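Local coordinates for protein PmoD (Methylocystis sp. ATCC 49242, PDB 6CPD) that binds copper(I) with a soluble cupredoxin-like domain that probably works in the periplasm of this methane-oxidising bacterium, at residues R61-T65 / P66-T70. Sequence-based numbering, arbitrary orientation.
Sequences RDPLT and PVLPT
Pro63 and Thr65 are the residues through which the outgoing limb of this surface loop meets the returning one, the first packing on Leu68 and Pro69, the second bonding to Val67. Arg61 closes strand 55-61 and carries its guanidinium group into a salt bridge with Glu80 and a hydrogen bond to the carbonyl of Ala77. At Asp62 the chain leaves the strand and turns. Its OD1 accepts a hydrogen bond from the backbone N of Leu64 at 2.9 Å, with the donor lying above the carboxylate plane, and so closes an Asx turn around the intervening proline. Pro63 then meets the end of Leu68 with its CG and CD atoms: CD lies 3.9 Å from Leu68 CD2, and the two side chains cross at about a right angle. A looser contact joins Pro63 CG to Pro69 CD at 4.3 Å. Leu68 reaches Pro63 although its CB points away, because CG lies anti to the carbonyl carbon (chi1 -85°) and carries CD2 back to the proline. Leu64 adopts a left-handed backbone conformation, and its CB points away from the returning limb. Thr65 follows, with a chi1 of 46° that sets OG1 between the backbone N and the carbonyl carbon. From there the hydroxyl donates to Val67 O at 2.9 Å, approaching from above the carbonyl plane rather than along a lone pair, and spans the bend at Pro66. Pro63 and Pro69 also touch Leu78, while Leu68 reaches Leu108 of strand 103-112. The whole illustrates how an irregular connection gains definition: an Asx turn and a threonine-to-carbonyl bond shape an exposed, proline-rich loop that links strand 55-61 to helix 72-77 at the margin of a cupredoxin-type beta sandwich.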
loop_
_atom_site.group_PDB
_atom_site.type_symbol
_atom_site.label_atom_id
_atom_site.label_comp_id
_atom_site.label_asym_id
_atom_site.label_seq_id
_atom_site.Cartn_x
_atom_site.Cartn_y
_atom_site.Cartn_z
ATOM N N ARG B 61 -3.385 2.923 -19.791
ATOM C CA ARG B 61 -4.216 1.738 -19.870
ATOM C C ARG B 61 -3.266 0.553 -19.952
ATOM O O ARG B 61 -2.267 0.593 -20.677
ATOM C CB ARG B 61 -5.154 1.818 -21.091
ATOM C CG ARG B 61 -6.090 3.030 -20.989
ATOM C CD ARG B 61 -6.900 3.289 -22.240
ATOM N NE ARG B 61 -6.130 3.924 -23.309
ATOM C CZ ARG B 61 -5.905 5.231 -23.418
ATOM N NH1 ARG B 61 -6.376 6.080 -22.510
ATOM N NH2 ARG B 61 -5.202 5.696 -24.445
ATOM N N ASP B 62 -3.552 -0.484 -19.174
ATOM C CA ASP B 62 -2.711 -1.669 -19.125
ATOM C C ASP B 62 -2.928 -2.490 -20.407
ATOM O O ASP B 62 -4.037 -2.944 -20.650
ATOM C CB ASP B 62 -3.056 -2.508 -17.887
ATOM C CG ASP B 62 -2.026 -3.614 -17.609
ATOM O OD1 ASP B 62 -1.304 -4.036 -18.546
ATOM O OD2 ASP B 62 -1.951 -4.067 -16.441
ATOM N N PRO B 63 -1.886 -2.652 -21.247
ATOM C CA PRO B 63 -2.110 -3.432 -22.477
ATOM C C PRO B 63 -2.058 -4.945 -22.257
ATOM O O PRO B 63 -2.291 -5.693 -23.214
ATOM C CB PRO B 63 -0.951 -2.986 -23.384
ATOM C CG PRO B 63 0.178 -2.701 -22.409
ATOM C CD PRO B 63 -0.511 -2.112 -21.168
ATOM N N LEU B 64 -1.727 -5.382 -21.037
ATOM C CA LEU B 64 -1.605 -6.814 -20.731
ATOM C C LEU B 64 -0.641 -7.541 -21.659
ATOM O O LEU B 64 -0.951 -8.605 -22.196
ATOM C CB LEU B 64 -2.954 -7.513 -20.781
ATOM C CG LEU B 64 -3.970 -6.878 -19.850
ATOM C CD1 LEU B 64 -5.217 -7.719 -19.880
ATOM C CD2 LEU B 64 -3.400 -6.736 -18.436
ATOM N N THR B 65 0.542 -6.966 -21.821
ATOM C CA THR B 65 1.597 -7.593 -22.592
ATOM C C THR B 65 2.688 -7.966 -21.602
ATOM O O THR B 65 2.766 -7.382 -20.520
ATOM C CB THR B 65 2.149 -6.649 -23.691
ATOM O OG1 THR B 65 2.392 -5.344 -23.143
ATOM C CG2 THR B 65 1.161 -6.550 -24.845
ATOM N N PRO B 66 3.483 -8.992 -21.920
ATOM C CA PRO B 66 4.544 -9.341 -20.970
ATOM C C PRO B 66 5.460 -8.148 -20.677
ATOM O O PRO B 66 5.817 -7.907 -19.530
ATOM C CB PRO B 66 5.299 -10.471 -21.681
ATOM C CG PRO B 66 4.863 -10.411 -23.114
ATOM C CD PRO B 66 3.475 -9.870 -23.100
ATOM N N VAL B 67 5.843 -7.430 -21.725
ATOM C CA VAL B 67 6.714 -6.269 -21.622
ATOM C C VAL B 67 5.972 -4.950 -21.891
ATOM O O VAL B 67 5.259 -4.828 -22.886
ATOM C CB VAL B 67 7.901 -6.391 -22.588
ATOM C CG1 VAL B 67 8.841 -5.209 -22.433
ATOM C CG2 VAL B 67 8.647 -7.691 -22.341
ATOM N N LEU B 68 6.115 -3.971 -21.002
ATOM C CA LEU B 68 5.555 -2.641 -21.271
ATOM C C LEU B 68 6.283 -1.981 -22.433
ATOM O O LEU B 68 7.494 -2.127 -22.561
ATOM C CB LEU B 68 5.646 -1.741 -20.043
ATOM C CG LEU B 68 4.498 -1.880 -19.054
ATOM C CD1 LEU B 68 4.575 -0.788 -18.015
ATOM C CD2 LEU B 68 3.155 -1.853 -19.790
ATOM N N PRO B 69 5.540 -1.287 -23.313
ATOM C CA PRO B 69 6.164 -0.518 -24.396
ATOM C C PRO B 69 7.129 0.514 -23.838
ATOM O O PRO B 69 6.881 1.046 -22.756
ATOM C CB PRO B 69 4.980 0.172 -25.076
ATOM C CG PRO B 69 3.814 -0.647 -24.723
ATOM C CD PRO B 69 4.075 -1.170 -23.346
ATOM N N THR B 70 8.212 0.788 -24.553
ATOM C CA THR B 70 9.165 1.787 -24.094
ATOM C C THR B 70 9.216 2.964 -25.063
ATOM O O THR B 70 9.670 4.050 -24.705
ATOM C CB THR B 70 10.571 1.182 -23.926
ATOM O OG1 THR B 70 10.880 0.371 -25.066
ATOM C CG2 THR B 70 10.624 0.313 -22.677
#